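Long-range contact in fiber (Murine adenovirus 2, PDB 5NBH), which probably attaches the virus to its host cell through the distal domain of its trimeric fibre, which binds N-acetylglucosamine: residues R94-I108 with I121-W135. Residues are numbered along the deposited sequence; the frame is centred on the assembly and turned at random.
Sequences RLRNGTYNEYADAHI and IDVTGETNATGTQTW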
loop_
_atom_site.group_PDB
_atom_site.type_symbol
_atom_site.label_atom_id
_atom_site.label_comp_id
_atom_site.label_asym_id
_atom_site.label_seq_id
_atom_site.Cartn_x
_atom_site.Cartn_y
_atom_site.Cartn_z
ATOM N N ARG A 94 11.374 -7.631 -20.242
ATOM C CA ARG A 94 12.576 -8.435 -20.403
ATOM C C ARG A 94 13.777 -7.635 -19.909
ATOM O O ARG A 94 13.962 -6.460 -20.327
ATOM C CB ARG A 94 12.734 -8.758 -21.888
ATOM C CG ARG A 94 13.857 -9.722 -22.186
ATOM C CD ARG A 94 13.614 -10.984 -21.407
ATOM N NE ARG A 94 14.154 -12.125 -22.095
ATOM C CZ ARG A 94 13.835 -13.362 -21.796
ATOM N NH1 ARG A 94 12.999 -13.602 -20.795
ATOM N NH2 ARG A 94 14.371 -14.340 -22.490
ATOM N N LEU A 95 14.530 -8.232 -18.968
ATOM C CA LEU A 95 15.702 -7.640 -18.354
ATOM C C LEU A 95 16.908 -8.530 -18.585
ATOM O O LEU A 95 16.795 -9.740 -18.563
ATOM C CB LEU A 95 15.515 -7.466 -16.845
ATOM C CG LEU A 95 14.333 -6.581 -16.458
ATOM C CD1 LEU A 95 14.162 -6.558 -14.972
ATOM C CD2 LEU A 95 14.534 -5.194 -16.998
ATOM N N ARG A 96 18.044 -7.907 -18.810
ATOM C CA ARG A 96 19.323 -8.628 -18.928
ATOM C C ARG A 96 20.187 -8.368 -17.700
ATOM O O ARG A 96 20.268 -7.221 -17.210
ATOM C CB ARG A 96 20.050 -8.151 -20.171
ATOM C CG ARG A 96 21.320 -8.911 -20.468
ATOM C CD ARG A 96 21.906 -8.502 -21.797
ATOM N NE ARG A 96 23.066 -9.319 -22.146
ATOM C CZ ARG A 96 23.700 -9.302 -23.314
ATOM N NH1 ARG A 96 23.330 -8.464 -24.284
ATOM N NH2 ARG A 96 24.746 -10.099 -23.498
ATOM N N ASN A 97 20.862 -9.417 -17.218
ATOM C CA ASN A 97 21.834 -9.297 -16.153
ATOM C C ASN A 97 23.151 -8.750 -16.705
ATOM O O ASN A 97 24.055 -9.526 -17.104
ATOM C CB ASN A 97 22.070 -10.651 -15.482
ATOM C CG ASN A 97 23.185 -10.608 -14.453
ATOM O OD1 ASN A 97 23.575 -9.537 -13.958
ATOM N ND2 ASN A 97 23.733 -11.785 -14.138
ATOM N N GLY A 98 23.274 -7.428 -16.716
ATOM C CA GLY A 98 24.467 -6.751 -17.222
ATOM C C GLY A 98 24.843 -7.182 -18.620
ATOM O O GLY A 98 24.028 -7.069 -19.510
ATOM N N THR A 99 26.098 -7.637 -18.796
ATOM C CA THR A 99 26.618 -8.064 -20.077
ATOM C C THR A 99 26.558 -9.577 -20.252
ATOM O O THR A 99 27.013 -10.093 -21.291
ATOM C CB THR A 99 28.078 -7.581 -20.283
ATOM O OG1 THR A 99 28.862 -7.807 -19.098
ATOM C CG2 THR A 99 28.086 -6.111 -20.578
ATOM N N TYR A 100 26.019 -10.292 -19.255
ATOM C CA TYR A 100 26.009 -11.755 -19.292
ATOM C C TYR A 100 24.863 -12.187 -20.178
ATOM O O TYR A 100 23.923 -11.412 -20.432
ATOM C CB TYR A 100 25.865 -12.345 -17.891
ATOM C CG TYR A 100 27.027 -12.151 -16.914
ATOM C CD1 TYR A 100 28.183 -11.400 -17.236
ATOM C CD2 TYR A 100 26.956 -12.688 -15.643
ATOM C CE1 TYR A 100 29.203 -11.229 -16.314
ATOM C CE2 TYR A 100 27.972 -12.508 -14.713
ATOM C CZ TYR A 100 29.097 -11.778 -15.056
ATOM O OH TYR A 100 30.083 -11.611 -14.118
ATOM N N ASN A 101 24.899 -13.438 -20.617
ATOM C CA ASN A 101 23.826 -14.004 -21.442
ATOM C C ASN A 101 22.781 -14.603 -20.486
ATOM O O ASN A 101 22.521 -15.795 -20.488
ATOM C CB ASN A 101 24.405 -15.056 -22.404
ATOM C CG ASN A 101 25.307 -14.437 -23.452
ATOM O OD1 ASN A 101 24.924 -13.462 -24.094
ATOM N ND2 ASN A 101 26.509 -14.994 -23.642
ATOM N N GLU A 102 22.252 -13.761 -19.603
ATOM C CA GLU A 102 21.312 -14.182 -18.563
ATOM C C GLU A 102 20.201 -13.142 -18.544
ATOM O O GLU A 102 20.489 -11.926 -18.503
ATOM C CB GLU A 102 21.987 -14.233 -17.206
ATOM C CG GLU A 102 23.009 -15.363 -17.051
ATOM C CD GLU A 102 23.664 -15.417 -15.688
ATOM O OE1 GLU A 102 23.234 -14.694 -14.735
ATOM O OE2 GLU A 102 24.657 -16.202 -15.570
ATOM N N TYR A 103 18.966 -13.624 -18.573
ATOM C CA TYR A 103 17.784 -12.747 -18.681
ATOM C C TYR A 103 16.702 -13.130 -17.659
ATOM O O TYR A 103 16.711 -14.228 -17.114
ATOM C CB TYR A 103 17.205 -12.826 -20.085
ATOM C CG TYR A 103 18.150 -12.354 -21.171
ATOM C CD1 TYR A 103 19.163 -13.198 -21.658
ATOM C CD2 TYR A 103 18.088 -11.056 -21.665
ATOM C CE1 TYR A 103 20.037 -12.764 -22.656
ATOM C CE2 TYR A 103 18.974 -10.612 -22.653
ATOM C CZ TYR A 103 19.932 -11.466 -23.144
ATOM O OH TYR A 103 20.804 -11.026 -24.112
ATOM N N ALA A 104 15.783 -12.198 -17.428
ATOM C CA ALA A 104 14.607 -12.419 -16.593
ATOM C C ALA A 104 13.415 -11.656 -17.175
ATOM O O ALA A 104 13.585 -10.698 -17.917
ATOM C CB ALA A 104 14.872 -11.974 -15.183
ATOM N N ASP A 105 12.220 -12.104 -16.813
ATOM C CA ASP A 105 10.971 -11.381 -17.098
ATOM C C ASP A 105 10.495 -10.802 -15.780
ATOM O O ASP A 105 10.530 -11.491 -14.757
ATOM C CB ASP A 105 9.907 -12.336 -17.591
ATOM C CG ASP A 105 10.035 -12.641 -19.078
ATOM O OD1 ASP A 105 10.874 -12.027 -19.757
ATOM O OD2 ASP A 105 9.263 -13.492 -19.557
ATOM N N ALA A 106 10.061 -9.552 -15.789
ATOM C CA ALA A 106 9.665 -8.909 -14.559
ATOM C C ALA A 106 8.295 -8.230 -14.705
ATOM O O ALA A 106 8.044 -7.552 -15.689
ATOM C CB ALA A 106 10.734 -7.912 -14.142
ATOM N N HIS A 107 7.432 -8.460 -13.723
ATOM C CA HIS A 107 6.199 -7.681 -13.552
ATOM C C HIS A 107 6.504 -6.643 -12.501
ATOM O O HIS A 107 7.058 -6.969 -11.457
ATOM C CB HIS A 107 5.048 -8.550 -13.091
ATOM C CG HIS A 107 4.662 -9.632 -14.062
ATOM N ND1 HIS A 107 3.752 -9.440 -15.076
ATOM C CD2 HIS A 107 5.025 -10.934 -14.125
ATOM C CE1 HIS A 107 3.598 -10.564 -15.748
ATOM N NE2 HIS A 107 4.368 -11.486 -15.199
ATOM N N ILE A 108 6.187 -5.392 -12.787
ATOM C CA ILE A 108 6.533 -4.279 -11.910
ATOM C C ILE A 108 5.326 -3.398 -11.640
ATOM O O ILE A 108 4.609 -3.029 -12.594
ATOM C CB ILE A 108 7.603 -3.403 -12.572
ATOM C CG1 ILE A 108 8.865 -4.235 -12.862
ATOM C CG2 ILE A 108 8.011 -2.258 -11.678
ATOM C CD1 ILE A 108 9.735 -3.606 -13.918
ATOM N N ILE A 121 8.243 -5.716 -7.403
ATOM C CA ILE A 121 8.711 -6.420 -8.574
ATOM C C ILE A 121 8.634 -7.928 -8.357
ATOM O O ILE A 121 8.891 -8.426 -7.272
ATOM C CB ILE A 121 10.150 -5.984 -8.978
ATOM C CG1 ILE A 121 10.510 -6.532 -10.353
ATOM C CG2 ILE A 121 11.169 -6.358 -7.911
ATOM C CD1 ILE A 121 11.755 -5.860 -10.940
ATOM N N ASP A 122 8.276 -8.623 -9.417
ATOM C CA ASP A 122 8.219 -10.081 -9.437
ATOM C C ASP A 122 9.155 -10.502 -10.544
ATOM O O ASP A 122 8.869 -10.229 -11.697
ATOM C CB ASP A 122 6.796 -10.490 -9.759
ATOM C CG ASP A 122 6.520 -11.885 -9.370
ATOM O OD1 ASP A 122 5.882 -12.072 -8.324
ATOM O OD2 ASP A 122 6.998 -12.785 -10.066
ATOM N N VAL A 123 10.293 -11.105 -10.208
ATOM C CA VAL A 123 11.358 -11.372 -11.183
ATOM C C VAL A 123 11.372 -12.861 -11.416
ATOM O O VAL A 123 11.405 -13.625 -10.472
ATOM C CB VAL A 123 12.749 -10.945 -10.650
ATOM C CG1 VAL A 123 13.878 -11.314 -11.625
ATOM C CG2 VAL A 123 12.794 -9.458 -10.362
ATOM N N THR A 124 11.322 -13.286 -12.664
ATOM C CA THR A 124 11.459 -14.704 -12.984
ATOM C C THR A 124 12.658 -14.856 -13.923
ATOM O O THR A 124 12.568 -14.645 -15.137
ATOM C CB THR A 124 10.199 -15.286 -13.629
ATOM O OG1 THR A 124 9.078 -15.080 -12.760
ATOM C CG2 THR A 124 10.347 -16.774 -13.867
ATOM N N GLY A 125 13.796 -15.166 -13.315
ATOM C CA GLY A 125 15.040 -15.469 -14.046
ATOM C C GLY A 125 14.978 -16.795 -14.785
ATOM O O GLY A 125 14.252 -17.725 -14.400
ATOM N N GLU A 126 15.753 -16.881 -15.868
ATOM C CA GLU A 126 15.729 -18.053 -16.727
ATOM C C GLU A 126 16.850 -19.009 -16.404
ATOM O O GLU A 126 16.727 -20.182 -16.679
ATOM C CB GLU A 126 15.904 -17.662 -18.179
ATOM C CG GLU A 126 14.781 -16.867 -18.787
ATOM C CD GLU A 126 15.013 -16.617 -20.268
ATOM O OE1 GLU A 126 16.179 -16.606 -20.757
ATOM O OE2 GLU A 126 14.002 -16.439 -20.957
ATOM N N THR A 127 17.946 -18.504 -15.848
ATOM C CA THR A 127 19.181 -19.269 -15.804
ATOM C C THR A 127 19.673 -19.444 -14.385
ATOM O O THR A 127 19.830 -18.467 -13.625
ATOM C CB THR A 127 20.275 -18.552 -16.662
ATOM O OG1 THR A 127 19.791 -18.337 -17.988
ATOM C CG2 THR A 127 21.537 -19.390 -16.739
ATOM N N ASN A 128 19.966 -20.690 -14.012
ATOM C CA ASN A 128 20.610 -20.940 -12.720
ATOM C C ASN A 128 21.926 -20.193 -12.630
ATOM O O ASN A 128 22.687 -20.157 -13.589
ATOM C CB ASN A 128 20.865 -22.413 -12.495
ATOM C CG ASN A 128 19.583 -23.198 -12.382
ATOM O OD1 ASN A 128 18.933 -23.472 -13.384
ATOM N ND2 ASN A 128 19.206 -23.550 -11.165
ATOM N N ALA A 129 22.195 -19.607 -11.475
ATOM C CA ALA A 129 23.381 -18.789 -11.312
ATOM C C ALA A 129 23.864 -18.791 -9.892
ATOM O O ALA A 129 23.079 -18.924 -8.942
ATOM C CB ALA A 129 23.103 -17.368 -11.759
ATOM N N THR A 130 25.185 -18.657 -9.757
ATOM C CA THR A 130 25.828 -18.489 -8.496
ATOM C C THR A 130 26.604 -17.177 -8.607
ATOM O O THR A 130 27.551 -17.049 -9.414
ATOM C CB THR A 130 26.765 -19.674 -8.182
ATOM O OG1 THR A 130 25.975 -20.869 -8.114
ATOM C CG2 THR A 130 27.470 -19.473 -6.872
ATOM N N GLY A 131 26.185 -16.205 -7.811
ATOM C CA GLY A 131 26.762 -14.881 -7.845
ATOM C C GLY A 131 25.674 -13.848 -7.662
ATOM O O GLY A 131 24.642 -14.151 -7.103
ATOM N N THR A 132 25.937 -12.631 -8.113
ATOM C CA THR A 132 25.015 -11.511 -7.898
ATOM C C THR A 132 24.582 -10.986 -9.248
ATOM O O THR A 132 25.449 -10.668 -10.074
ATOM C CB THR A 132 25.660 -10.414 -7.063
ATOM O OG1 THR A 132 25.948 -10.937 -5.750
ATOM C CG2 THR A 132 24.735 -9.187 -6.937
ATOM N N GLN A 133 23.264 -10.901 -9.486
ATOM C CA GLN A 133 22.735 -10.388 -10.769
ATOM C C GLN A 133 22.350 -8.926 -10.606
ATOM O O GLN A 133 21.896 -8.527 -9.533
ATOM C CB GLN A 133 21.487 -11.156 -11.263
ATOM C CG GLN A 133 21.691 -12.655 -11.405
ATOM C CD GLN A 133 21.590 -13.398 -10.079
ATOM O OE1 GLN A 133 20.702 -13.130 -9.280
ATOM N NE2 GLN A 133 22.482 -14.360 -9.857
ATOM N N THR A 134 22.495 -8.149 -11.672
ATOM C CA THR A 134 22.173 -6.731 -11.650
ATOM C C THR A 134 21.054 -6.501 -12.627
ATOM O O THR A 134 21.199 -6.781 -13.817
ATOM C CB THR A 134 23.403 -5.833 -11.999
ATOM O OG1 THR A 134 24.428 -5.988 -11.013
ATOM C CG2 THR A 134 23.005 -4.383 -11.983
ATOM N N TRP A 135 19.914 -6.008 -12.113
ATOM C CA TRP A 135 18.736 -5.731 -12.908
ATOM C C TRP A 135 18.577 -4.224 -12.858
ATOM O O TRP A 135 18.420 -3.668 -11.762
ATOM C CB TRP A 135 17.493 -6.423 -12.337
ATOM C CG TRP A 135 17.712 -7.887 -12.000
ATOM C CD1 TRP A 135 17.826 -8.414 -10.753
ATOM C CD2 TRP A 135 17.917 -8.977 -12.919
ATOM N NE1 TRP A 135 18.058 -9.753 -10.829
ATOM C CE2 TRP A 135 18.113 -10.131 -12.149
ATOM C CE3 TRP A 135 17.940 -9.086 -14.321
ATOM C CZ2 TRP A 135 18.326 -11.386 -12.723
ATOM C CZ3 TRP A 135 18.175 -10.347 -14.902
ATOM C CH2 TRP A 135 18.362 -11.470 -14.115
HETATM O O HOH W 1 25.948 -12.026 -12.242
HETATM O O HOH W 2 21.897 -4.831 -15.656
HETATM O O HOH W 3 20.524 -15.683 -13.880
HETATM O O HOH W 4 18.837 -16.375 -19.581
HETATM O O HOH W 5 18.336 -15.747 -15.401
HETATM O O HOH W 6 8.030 -12.499 -13.161
#
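OD1 of Asn97 takes a nearly straight bond from Thr134 N (2.9 Å, 171°), which comes from above the carbonyl plane. With CG anti to the backbone N (chi1 174°), the amide is carried over to Gln133 and Thr134; its ND2 gives to Glu102 OE1 (3.0 Å), lying in the amide plane, and to a water held by Thr132 O. Ala104 CB sits over one face of the Trp135 six-membered ring, 4.1 Å from its centroid; Trp135 NE1 bonds to Ser215 on the neighbouring strand 208-217 of its own sheet, while the ring reaches across to the other. There, strands 103-108 and 121-125 pair antiparallel through mutual backbone bonds of Asp105 with Thr124 and of His107 with Asp122. On the buried face, Ala106 CB meets Ile121 CD1 at 3.9 Å, and the Ile121 and Ile108 side chains run side by side. In one of its two conformers, Arg94 can link Glu126 and Asp105. Asn97 and Glu102 belong to the N-acetylglucosamine site, empty in this chain. The Thr134 bond and the Thr132 water join the two sheets, Glu102 holds the amide from its own side, and all this is consistent with both side chains being held in place without the sugar.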